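Local structure of class D beta-lactamase (Fusobacterium nucleatum subsp. polymorphum, 4IED) at residues 150-153 / 154-158; 141-144 / 145-148; 184-188 / 189-193; 245-249 / 250-254; 170-173 / 174-177. The protein probably hydrolyses the beta-lactam ring of penicillin-type antibiotics to a substituted beta-amino acid, as a class D beta-lactamase of the OXA group. All coordinates share one frame; numbering follows the deposited sequence. Where two conformers were deposited one is given.

Interaction 1: 150-153 / 154-158; sequences LKIS and AMEQV
Ser153 and Glu156 exchange side-chain-to-backbone hydrogen bonds in both directions, the reciprocal pattern of a capping box at the start of helix 154-165. In one direction Glu156 N donates to Ser153 OG at 3.1 Å. In the other, Ser153 N donates to Glu156 OE1 at 3.0 Å with an N-H...O angle of 162°; the carboxylate oxygen is met on its anti side, 29° out of the carboxylate plane. Ser153 OG can reach the helix because it sits between its own backbone N and carbonyl carbon (chi1 73°), while the Glu156 chain, extended beyond CG, passes alongside it, CG lying 3.3 Å from Ser153 OG. The first regular turn is closed by Gln157 N, which donates to Ser153 O at 2.9 Å.

Ile152 lies against the same turn. Its CG1 touches Glu156 CB at 3.5 Å, and its CG2 faces Gln157 OE1 at 3.7 Å, the two side chains crossing at about a right angle. Gln157 OE1 finds its polar partner in Ser58 OG, and Glu156 OE2 forms a salt bridge with Arg52. Lys151 N bonds to OD1 of Asn134, a magnesium ligand seen in a structure of this protein, though no metal is bound there here.

With Glu156 gripped by both Ser153 N and Arg52, its carboxylate is probably kept ionised, and its negative charge at the helix N-terminus would suit the helix dipole.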
# COMPACT_ATOMS: atom_id res chain seq x y z
N LEU A 150 -5.30 -5.97 -12.46
CA LEU A 150 -4.68 -4.68 -12.06
C LEU A 150 -3.22 -4.89 -11.72
O LEU A 150 -2.80 -5.84 -11.03
CB LEU A 150 -5.40 -4.16 -10.83
CG LEU A 150 -4.99 -2.74 -10.30
CD1 LEU A 150 -5.20 -1.72 -11.39
CD2 LEU A 150 -5.83 -2.39 -9.09
N LYS A 151 -2.39 -3.95 -12.18
CA LYS A 151 -0.95 -3.96 -11.85
C LYS A 151 -0.51 -2.49 -11.71
O LYS A 151 -1.06 -1.56 -12.34
CB LYS A 151 -0.12 -4.59 -12.96
CG LYS A 151 -0.37 -6.08 -13.24
CD LYS A 151 0.51 -6.51 -14.38
CE LYS A 151 0.32 -7.98 -14.61
NZ LYS A 151 1.15 -8.37 -15.76
N ILE A 152 0.48 -2.28 -10.83
CA ILE A 152 1.11 -1.01 -10.51
C ILE A 152 2.54 -1.18 -10.16
O ILE A 152 2.93 -2.23 -9.61
CB ILE A 152 0.30 -0.25 -9.41
CG1 ILE A 152 0.74 1.19 -9.28
CG2 ILE A 152 0.38 -0.99 -8.11
CD1 ILE A 152 -0.13 2.10 -8.37
N SER A 153 3.40 -0.21 -10.53
CA SER A 153 4.81 -0.29 -10.22
C SER A 153 5.18 0.39 -8.92
O SER A 153 4.42 1.17 -8.40
CB SER A 153 5.65 0.25 -11.37
OG SER A 153 5.52 1.69 -11.39
N ALA A 154 6.37 0.06 -8.40
CA ALA A 154 6.85 0.72 -7.17
C ALA A 154 6.90 2.23 -7.43
O ALA A 154 6.55 2.99 -6.57
CB ALA A 154 8.22 0.13 -6.72
N MET A 155 7.39 2.64 -8.61
CA MET A 155 7.52 4.08 -8.91
C MET A 155 6.12 4.72 -8.92
O MET A 155 5.95 5.85 -8.40
CB MET A 155 8.19 4.31 -10.29
CG MET A 155 8.70 5.69 -10.47
SD MET A 155 10.19 6.00 -9.53
CE MET A 155 11.38 5.07 -10.28
N GLU A 156 5.11 4.08 -9.47
CA GLU A 156 3.79 4.58 -9.53
C GLU A 156 3.22 4.68 -8.15
O GLU A 156 2.50 5.66 -7.85
CB GLU A 156 2.95 3.62 -10.45
CG GLU A 156 3.16 3.89 -11.93
CD GLU A 156 2.55 2.87 -12.81
OE1 GLU A 156 2.21 1.74 -12.46
OE2 GLU A 156 2.49 3.26 -14.05
N GLN A 157 3.43 3.69 -7.29
CA GLN A 157 2.93 3.73 -5.90
C GLN A 157 3.54 4.97 -5.21
O GLN A 157 2.81 5.72 -4.52
CB GLN A 157 3.32 2.51 -5.13
CG GLN A 157 2.68 1.21 -5.62
CD GLN A 157 1.67 0.61 -4.70
OE1 GLN A 157 1.54 -0.71 -4.63
NE2 GLN A 157 0.96 1.37 -4.00
N VAL A 158 4.83 5.20 -5.32
CA VAL A 158 5.51 6.33 -4.67
C VAL A 158 4.90 7.63 -5.12
O VAL A 158 4.71 8.54 -4.31
CB VAL A 158 7.03 6.22 -4.92
CG1 VAL A 158 7.70 7.54 -4.48
CG2 VAL A 158 7.60 5.06 -4.15

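Interaction 2: 141-144 / 145-148; sequences IDKF and WLEG
The Phe144 ring carries the edge of Trp145 over one face: Trp145 CE3 stands 3.5 Å above the ring plane, over its centre, and the planes meet at 83°. This is a T-shaped (edge-to-face) stack between consecutive residues, set in the irregular loop that joins helix 108-130 to helix 154-165 in the penicillin-binding transpeptidase fold. Leu146 CD2 lies over one face of the Trp145 indole, offset toward its rim, while Ile141 O sits at the indole edge, 3.7 Å from Trp145 CZ3. Both aromatic side chains have chi1 near +65°, which turns them to meet despite their adjacent backbone positions.

The indole is also tied to the active site, since Trp145 NE1 donates to the carboxylated lysine at position 60. Phe59 meets both rings, and Asp142 forms a salt bridge with Arg116.

The backbone of the same residues is wound into a tight turn. Lys143 O accepts twice, from Leu146 N at 3.0 Å, which approaches 53° out of the carbonyl plane, and from Glu147 N at 3.2 Å, nearly in line with the C=O bond. The aliphatic part of Lys143 runs past the Glu147 carboxylate, CD lying 3.6 Å from Glu147 OE2, but their charged ends are joined through water. That water takes a hydrogen bond from Lys143 NZ and gives one to Glu147 OE1, each 2.8 Å long.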
# COMPACT_ATOMS: atom_id res chain seq x y z
N ILE A 141 -14.90 -8.20 -9.77
CA ILE A 141 -14.99 -6.93 -8.99
C ILE A 141 -14.39 -7.11 -7.62
O ILE A 141 -13.96 -6.08 -7.10
CB ILE A 141 -16.45 -6.36 -8.92
CG1 ILE A 141 -16.46 -4.93 -8.39
CG2 ILE A 141 -17.33 -7.25 -8.13
CD1 ILE A 141 -15.81 -3.89 -9.17
N ASP A 142 -14.30 -8.33 -7.05
CA ASP A 142 -13.66 -8.44 -5.75
C ASP A 142 -12.35 -9.20 -5.72
O ASP A 142 -11.88 -9.61 -4.63
CB ASP A 142 -14.67 -8.81 -4.68
CG ASP A 142 -15.04 -10.25 -4.64
OD1 ASP A 142 -14.63 -11.04 -5.53
OD2 ASP A 142 -15.92 -10.59 -3.77
N LYS A 143 -11.74 -9.33 -6.90
CA LYS A 143 -10.45 -10.03 -7.01
C LYS A 143 -9.43 -9.29 -7.81
O LYS A 143 -8.28 -9.74 -7.93
CB LYS A 143 -10.57 -11.44 -7.59
CG LYS A 143 -11.54 -12.34 -6.90
CD LYS A 143 -11.69 -13.63 -7.72
CE LYS A 143 -12.83 -14.47 -7.26
NZ LYS A 143 -12.77 -15.80 -7.84
N PHE A 144 -9.80 -8.17 -8.50
CA PHE A 144 -8.92 -7.60 -9.51
C PHE A 144 -7.60 -7.11 -9.02
O PHE A 144 -6.73 -6.99 -9.81
CB PHE A 144 -9.64 -6.47 -10.31
CG PHE A 144 -10.04 -5.27 -9.46
CD1 PHE A 144 -9.15 -4.24 -9.29
CD2 PHE A 144 -11.30 -5.15 -8.88
CE1 PHE A 144 -9.44 -3.16 -8.46
CE2 PHE A 144 -11.59 -4.10 -8.03
CZ PHE A 144 -10.68 -3.07 -7.89
N TRP A 145 -7.53 -6.70 -7.73
CA TRP A 145 -6.28 -6.23 -7.16
C TRP A 145 -5.41 -7.35 -6.57
O TRP A 145 -4.29 -7.09 -6.15
CB TRP A 145 -6.52 -5.21 -6.07
CG TRP A 145 -7.25 -5.83 -4.84
CD1 TRP A 145 -6.71 -6.21 -3.69
CD2 TRP A 145 -8.69 -5.92 -4.65
NE1 TRP A 145 -7.64 -6.64 -2.83
CE2 TRP A 145 -8.90 -6.48 -3.37
CE3 TRP A 145 -9.80 -5.58 -5.43
CZ2 TRP A 145 -10.17 -6.69 -2.82
CZ3 TRP A 145 -11.04 -5.78 -4.92
CH2 TRP A 145 -11.24 -6.34 -3.59
N LEU A 146 -5.90 -8.60 -6.53
CA LEU A 146 -5.20 -9.71 -5.91
C LEU A 146 -4.71 -10.80 -6.80
O LEU A 146 -3.77 -11.57 -6.46
CB LEU A 146 -5.98 -10.23 -4.67
CG LEU A 146 -7.33 -10.64 -4.88
CD1 LEU A 146 -7.43 -12.09 -5.20
CD2 LEU A 146 -8.17 -10.34 -3.57
N GLU A 147 -5.25 -10.87 -8.00
CA GLU A 147 -4.86 -11.96 -8.94
C GLU A 147 -4.73 -11.45 -10.38
O GLU A 147 -4.80 -12.22 -11.33
CB GLU A 147 -5.88 -13.11 -8.90
CG GLU A 147 -7.30 -12.73 -9.33
CD GLU A 147 -8.34 -13.82 -9.46
OE1 GLU A 147 -8.18 -14.76 -8.65
OE2 GLU A 147 -9.28 -13.59 -10.33
N GLY A 148 -4.54 -10.17 -10.58
CA GLY A 148 -4.75 -9.58 -11.92
C GLY A 148 -6.24 -9.24 -12.13
O GLY A 148 -7.14 -9.84 -11.50
O HOH W 1 -10.09 -16.65 -7.86
O HOH W 2 -4.13 -7.59 -9.31

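Interaction 3: 184-188 / 189-193; sequences ILEKK and DDFIL
Lys188 can be followed along Phe191, beside which it lies, pointing the same way. Its CB is over the ring face, 4.1 Å from the centroid and 28° off the normal, a CH-pi contact. CG lies beyond the rim, 3.7 Å from Phe191 CZ. The chain then bends at chi2 (-66°) and again at chi4, which brings NZ to Glu186 OE2 in a 2.7 Å salt bridge. That oxygen is met on its anti side and itself lies 3.5 Å from Phe191 CZ, near the ring plane. The ring thus has Lys188 CB over one face and the Glu186 carboxylate at its edge, carboxylate and ring planes 73° apart. Glu186 has a second cation, Arg244, on OE1.

On the other face of the hairpin, Ile192 CD1 touches both Lys187 CG and Ile184 CD1, 3.9 Å from the latter. Leu185 and Leu193 make a looser apolar contact beside the Glu186 pair.

The backbone gives the register. Lys187 and Ile192 form an antiparallel non-hydrogen-bonded pair, and Glu186 and Leu193 a hydrogen-bonded one in which Leu193 N donates to Glu186 O at 2.8 Å. Leu193 O accepts from both Leu185 N, at 2.8 Å, and Glu186 N. Nearer the turn, Lys188 N donates to Phe191 O.

Leu185 and Glu186 both facing Leu193 make a classic beta bulge. It lies in the hairpin of strands 184-187 and 192-200, where 184-187 is an outermost strand of the antiparallel sheet of the beta-lactamase fold.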
# COMPACT_ATOMS: atom_id res chain seq x y z
N ILE A 184 -1.43 4.95 10.03
CA ILE A 184 -0.37 5.22 10.95
C ILE A 184 0.16 3.89 11.50
O ILE A 184 -0.62 3.13 12.09
CB ILE A 184 -0.80 6.15 12.07
CG1 ILE A 184 -1.17 7.52 11.47
CG2 ILE A 184 0.34 6.21 13.05
CD1 ILE A 184 -1.82 8.46 12.46
N LEU A 185 1.46 3.71 11.39
CA LEU A 185 2.14 2.54 11.94
C LEU A 185 2.97 2.83 13.16
O LEU A 185 2.84 2.20 14.18
CB LEU A 185 2.99 1.92 10.85
CG LEU A 185 2.29 1.36 9.58
CD1 LEU A 185 3.37 0.92 8.57
CD2 LEU A 185 1.25 0.30 9.90
N GLU A 186 3.77 3.91 13.10
CA GLU A 186 4.58 4.27 14.29
C GLU A 186 4.74 5.76 14.28
O GLU A 186 5.29 6.37 13.32
CB GLU A 186 6.00 3.66 14.16
CG GLU A 186 6.91 4.02 15.31
CD GLU A 186 8.32 3.45 15.33
OE1 GLU A 186 8.63 2.68 14.41
OE2 GLU A 186 9.09 3.73 16.27
N LYS A 187 4.23 6.36 15.38
CA LYS A 187 4.31 7.82 15.62
C LYS A 187 5.29 8.02 16.74
O LYS A 187 5.09 7.56 17.87
CB LYS A 187 2.94 8.37 16.04
CG LYS A 187 2.88 9.90 16.17
CD LYS A 187 3.01 10.43 17.60
CE LYS A 187 2.86 11.94 17.73
NZ LYS A 187 3.96 12.60 17.07
N LYS A 188 6.37 8.75 16.43
CA LYS A 188 7.39 9.18 17.40
C LYS A 188 7.57 10.70 17.31
O LYS A 188 6.99 11.35 16.42
CB LYS A 188 8.74 8.46 17.17
CG LYS A 188 8.68 6.94 17.47
CD LYS A 188 8.41 6.64 18.96
CE LYS A 188 8.82 5.25 19.49
NZ LYS A 188 8.10 4.24 18.72
N ASP A 189 8.37 11.29 18.22
CA ASP A 189 8.51 12.71 18.21
C ASP A 189 9.07 13.19 16.86
O ASP A 189 8.66 14.27 16.40
CB ASP A 189 9.42 13.21 19.34
CG ASP A 189 8.83 13.02 20.73
OD1 ASP A 189 7.62 12.73 20.86
OD2 ASP A 189 9.55 13.38 21.70
N ASP A 190 10.02 12.48 16.32
CA ASP A 190 10.77 12.96 15.18
C ASP A 190 10.34 12.42 13.83
O ASP A 190 10.90 12.80 12.82
CB ASP A 190 12.25 12.66 15.37
CG ASP A 190 12.82 13.28 16.64
OD1 ASP A 190 12.57 14.46 16.88
OD2 ASP A 190 13.59 12.57 17.34
N PHE A 191 9.37 11.51 13.83
CA PHE A 191 8.87 11.01 12.55
C PHE A 191 7.53 10.31 12.80
O PHE A 191 7.25 9.88 13.93
CB PHE A 191 9.86 9.96 11.94
CG PHE A 191 9.93 8.70 12.69
CD1 PHE A 191 9.14 7.63 12.33
CD2 PHE A 191 10.87 8.52 13.68
CE1 PHE A 191 9.20 6.47 13.07
CE2 PHE A 191 10.90 7.35 14.46
CZ PHE A 191 10.09 6.33 14.10
N ILE A 192 6.73 10.18 11.75
CA ILE A 192 5.53 9.31 11.77
C ILE A 192 5.56 8.50 10.44
O ILE A 192 5.67 9.04 9.34
CB ILE A 192 4.24 10.14 11.92
CG1 ILE A 192 3.09 9.17 12.07
CG2 ILE A 192 4.02 11.13 10.88
CD1 ILE A 192 1.84 9.88 12.49
N LEU A 193 5.50 7.18 10.63
CA LEU A 193 5.51 6.18 9.57
C LEU A 193 4.06 5.74 9.34
O LEU A 193 3.39 5.33 10.27
CB LEU A 193 6.32 5.01 10.01
CG LEU A 193 6.27 3.73 9.17
CD1 LEU A 193 6.77 3.94 7.75
CD2 LEU A 193 6.95 2.54 9.85
O HOH W 3 5.40 11.43 19.54

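Interaction 4: 245-249 / 250-254; sequences EYFKN and INVIK
Helix 238-249 ends in a Schellman motif: Val252 N donates back to Phe247 O at 3.0 Å, Asn251 N donates to Lys248 O at 2.9 Å, and Asn251, the C-prime residue, has a positive phi of 61°. Phe247 O takes a second bond, from Ile253 N at 3.2 Å. The two donors reach it differently, Val252 N nearly in line with the carbonyl and Ile253 N well above its plane, by 63°. Two bonds on this one carbonyl hold the chain as it turns back at the helix end. Ile250 N still makes a helical bond to Tyr246 O.

The side chains close over the reversal with apolar contacts. Ile250 is the first residue to leave helical backbone angles. Its CG1 lies between backbone N and carbonyl carbon (chi1 64°), a setting that carries CD1 back to the two rings of the helix, 3.7 Å from Tyr246 CE2 and 4.0 Å from Phe247 CD1. Val252 runs alongside Phe247, its CB 3.9 Å from Phe247 CD1. Ile253 places CD1 3.9 Å from Phe247 CB, and its CB meets the aliphatic CG of Lys248. Beyond the motif, Lys254 NZ donates to Asn251 O close to the chain terminus.

Phe247 and Val252 rest on Ile215 of strand 208-216, and the rings of Tyr246 and Phe247 reach Val33 of strand 29-35. Tyr246 and Asn249 pack on helix 16-25, so the last turn of helix 238-249 lies between helix 16-25 and the sheet.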
# COMPACT_ATOMS: atom_id res chain seq x y z
N GLU A 245 15.67 -0.43 7.83
CA GLU A 245 17.13 -0.37 7.87
C GLU A 245 17.59 0.84 7.06
O GLU A 245 18.49 1.57 7.46
CB GLU A 245 17.75 -1.71 7.38
CG GLU A 245 17.66 -2.81 8.44
CD GLU A 245 18.31 -4.15 8.14
OE1 GLU A 245 19.40 -4.15 7.52
OE2 GLU A 245 17.71 -5.19 8.65
N TYR A 246 17.00 1.08 5.89
CA TYR A 246 17.38 2.24 5.10
C TYR A 246 17.06 3.52 5.87
O TYR A 246 17.91 4.46 5.93
CB TYR A 246 16.60 2.26 3.75
CG TYR A 246 16.78 3.55 2.98
CD1 TYR A 246 17.92 3.75 2.27
CD2 TYR A 246 15.84 4.55 3.00
CE1 TYR A 246 18.22 4.93 1.58
CE2 TYR A 246 16.12 5.78 2.35
CZ TYR A 246 17.27 5.93 1.63
OH TYR A 246 17.56 7.10 0.91
N PHE A 247 15.86 3.64 6.43
CA PHE A 247 15.51 4.90 7.14
C PHE A 247 16.29 5.11 8.44
O PHE A 247 16.51 6.26 8.82
CB PHE A 247 14.03 5.04 7.30
CG PHE A 247 13.32 5.41 6.03
CD1 PHE A 247 13.50 6.70 5.48
CD2 PHE A 247 12.45 4.56 5.43
CE1 PHE A 247 12.95 7.05 4.33
CE2 PHE A 247 11.85 4.94 4.21
CZ PHE A 247 12.07 6.20 3.71
N LYS A 248 16.84 4.03 9.02
CA LYS A 248 17.73 4.18 10.18
C LYS A 248 19.09 4.69 9.65
O LYS A 248 19.70 5.61 10.30
CB LYS A 248 17.87 2.86 10.91
CG LYS A 248 16.66 2.58 11.83
CD LYS A 248 16.68 1.29 12.58
CE LYS A 248 16.71 -0.00 11.74
NZ LYS A 248 16.92 -1.17 12.59
N ASN A 249 19.58 4.20 8.50
CA ASN A 249 20.84 4.63 7.89
C ASN A 249 20.90 6.13 7.60
O ASN A 249 21.93 6.76 7.75
CB ASN A 249 21.07 3.86 6.58
CG ASN A 249 22.41 4.20 5.94
OD1 ASN A 249 22.48 4.83 4.88
ND2 ASN A 249 23.45 3.75 6.53
N ILE A 250 19.77 6.69 7.23
CA ILE A 250 19.66 8.07 6.91
C ILE A 250 19.07 8.90 8.07
O ILE A 250 18.74 10.08 7.92
CB ILE A 250 18.99 8.40 5.58
CG1 ILE A 250 17.53 7.97 5.54
CG2 ILE A 250 19.68 7.76 4.39
CD1 ILE A 250 16.75 8.71 4.46
N ASN A 251 19.02 8.28 9.27
CA ASN A 251 18.67 8.98 10.50
C ASN A 251 17.27 9.60 10.55
O ASN A 251 17.04 10.45 11.32
CB ASN A 251 19.77 9.99 10.78
CG ASN A 251 21.12 9.28 11.10
OD1 ASN A 251 21.20 8.69 12.22
ND2 ASN A 251 22.20 9.31 10.20
N VAL A 252 16.34 9.07 9.74
CA VAL A 252 14.96 9.42 9.77
C VAL A 252 14.24 8.72 10.93
O VAL A 252 13.42 9.28 11.68
CB VAL A 252 14.32 9.15 8.38
CG1 VAL A 252 12.79 9.29 8.45
CG2 VAL A 252 14.88 10.13 7.35
N ILE A 253 14.50 7.39 11.05
CA ILE A 253 14.08 6.62 12.21
C ILE A 253 15.22 6.69 13.19
O ILE A 253 16.37 6.42 12.84
CB ILE A 253 13.63 5.18 11.86
CG1 ILE A 253 12.43 5.19 10.97
CG2 ILE A 253 13.21 4.39 13.07
CD1 ILE A 253 12.09 3.79 10.39
N LYS A 254 14.86 7.19 14.41
CA LYS A 254 15.69 7.99 15.32
C LYS A 254 14.85 8.33 16.53
O LYS A 254 13.61 8.42 16.41
CB LYS A 254 16.09 9.27 14.58
CG LYS A 254 16.40 10.46 15.40
CD LYS A 254 16.99 11.55 14.51
CE LYS A 254 16.02 12.71 14.33
NZ LYS A 254 15.94 12.92 12.86
OXT LYS A 254 15.32 8.53 17.66

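Interaction 5: 170-173 / 174-177; sequences PFKL and ENQE
Leu173, Lys172 and Glu174 carry much of this contact, at the exposed start of helix 173-182, where Lys172 holds the N-cap position. Lys172 and Leu173 act through their carbonyls. Lys172 O accepts from Gln176 N at 3.1 Å, nearly straight at hydrogen (169°), and more weakly from Asn175 N. Leu173 O follows with a 2.9 Å bond from Glu177 N. It also takes a 2.8 Å bond from a water that donates in turn to Glu177 OE1, at 2.7 Å, so one solvent molecule spans the first turn on its outer side.

The side chains of Lys172 and Glu174 lie side by side and point the same way. Their exact placement is doubtful, because Lys172 CD and Glu174 OE1 are modelled too close together and the lysine was deposited in two conformers, so no particular interaction between the two chains can be read from it.

On the inner side, Lys172 CB lies 3.6 Å from Asn175 ND2. Glu69 OE1 accepts from both Asn175 ND2 and Lys172 N, so one carboxylate oxygen holds both the N-cap backbone and the third residue of the helix. The aliphatic CG of Gln176 lies 4.1 Å from Phe171 CB.

Asn175, packed on Leu65 and Leu68, sets the start of helix 173-182 on helix 62-69, while Phe171, just before it, reaches both Leu65 of that helix and Lys129 and Leu130 of helix 108-130.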
# COMPACT_ATOMS: atom_id res chain seq x y z
N PRO A 170 -7.03 14.29 -6.16
CA PRO A 170 -8.32 14.96 -6.46
C PRO A 170 -9.54 14.36 -5.77
O PRO A 170 -10.48 13.84 -6.42
CB PRO A 170 -8.42 14.77 -8.00
CG PRO A 170 -7.75 13.50 -8.28
CD PRO A 170 -6.56 13.44 -7.30
N PHE A 171 -9.50 14.36 -4.46
CA PHE A 171 -10.46 13.68 -3.53
C PHE A 171 -10.66 14.68 -2.39
O PHE A 171 -9.81 15.56 -2.12
CB PHE A 171 -9.92 12.39 -3.00
CG PHE A 171 -9.92 11.30 -4.04
CD1 PHE A 171 -8.92 11.19 -5.03
CD2 PHE A 171 -10.94 10.34 -4.08
CE1 PHE A 171 -9.00 10.23 -6.01
CE2 PHE A 171 -10.98 9.38 -5.05
CZ PHE A 171 -9.99 9.33 -6.05
N LYS A 172 -11.75 14.53 -1.68
CA LYS A 172 -12.04 15.43 -0.57
C LYS A 172 -10.90 15.42 0.43
O LYS A 172 -10.36 14.37 0.81
CB LYS A 172 -13.34 15.13 0.18
CG LYS A 172 -14.00 16.39 0.70
CD LYS A 172 -15.40 16.13 1.30
CE LYS A 172 -16.30 15.47 0.24
NZ LYS A 172 -16.87 16.45 -0.70
N LEU A 173 -10.53 16.58 0.98
CA LEU A 173 -9.52 16.65 1.99
C LEU A 173 -9.79 15.74 3.21
O LEU A 173 -8.87 15.08 3.69
CB LEU A 173 -9.38 18.11 2.44
CG LEU A 173 -8.44 19.02 1.71
CD1 LEU A 173 -7.56 18.57 0.56
CD2 LEU A 173 -8.73 20.53 2.00
N GLU A 174 -11.00 15.65 3.65
CA GLU A 174 -11.28 14.91 4.88
C GLU A 174 -11.19 13.43 4.56
O GLU A 174 -10.96 12.72 5.44
CB GLU A 174 -12.59 15.24 5.62
CG GLU A 174 -13.24 16.48 5.19
CD GLU A 174 -14.24 15.99 4.18
OE1 GLU A 174 -15.27 16.68 3.93
OE2 GLU A 174 -13.93 14.84 3.82
N ASN A 175 -11.37 13.01 3.31
CA ASN A 175 -11.23 11.61 2.99
C ASN A 175 -9.76 11.23 2.90
O ASN A 175 -9.36 10.17 3.42
CB ASN A 175 -11.94 11.31 1.68
CG ASN A 175 -13.47 11.50 1.81
OD1 ASN A 175 -13.92 11.38 2.92
ND2 ASN A 175 -14.22 11.71 0.72
N GLN A 176 -8.92 12.10 2.30
CA GLN A 176 -7.49 11.86 2.32
C GLN A 176 -6.97 11.81 3.74
O GLN A 176 -6.15 10.96 4.10
CB GLN A 176 -6.72 12.85 1.44
CG GLN A 176 -7.14 12.79 0.00
CD GLN A 176 -6.47 13.82 -0.86
OE1 GLN A 176 -7.10 14.91 -1.21
NE2 GLN A 176 -5.25 13.60 -1.19
N GLU A 177 -7.47 12.70 4.58
CA GLU A 177 -7.02 12.75 6.01
C GLU A 177 -7.30 11.39 6.74
O GLU A 177 -6.52 10.91 7.52
CB GLU A 177 -7.68 13.92 6.77
CG GLU A 177 -6.94 14.32 8.04
CD GLU A 177 -5.48 14.79 7.66
OE1 GLU A 177 -5.25 15.42 6.57
OE2 GLU A 177 -4.65 14.66 8.53
O HOH W 4 -6.42 16.27 4.32

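How the interactions relate
Interaction 1 is the buried contact of the five, and interaction 3 lies at the surface; interactions 2, 4 and 5 are partly buried. Interactions 1 and 5 both begin helices, but interaction 1 has a side-chain capping box, whereas in interaction 5 backbone bonds and a water span the first turn. Interaction 4 ends a helix, with apolar side chains closing it. Interactions 2 and 1 follow each other with one residue between and probably share a hydrogen bond from Leu150 N to Phe144 O. Interactions 3 and 4 also touch: Phe191 of the hairpin packs on Val252, Ile253 and Lys254. Interactions 2 and 4 are farthest apart, their centres about 34 Å from each other.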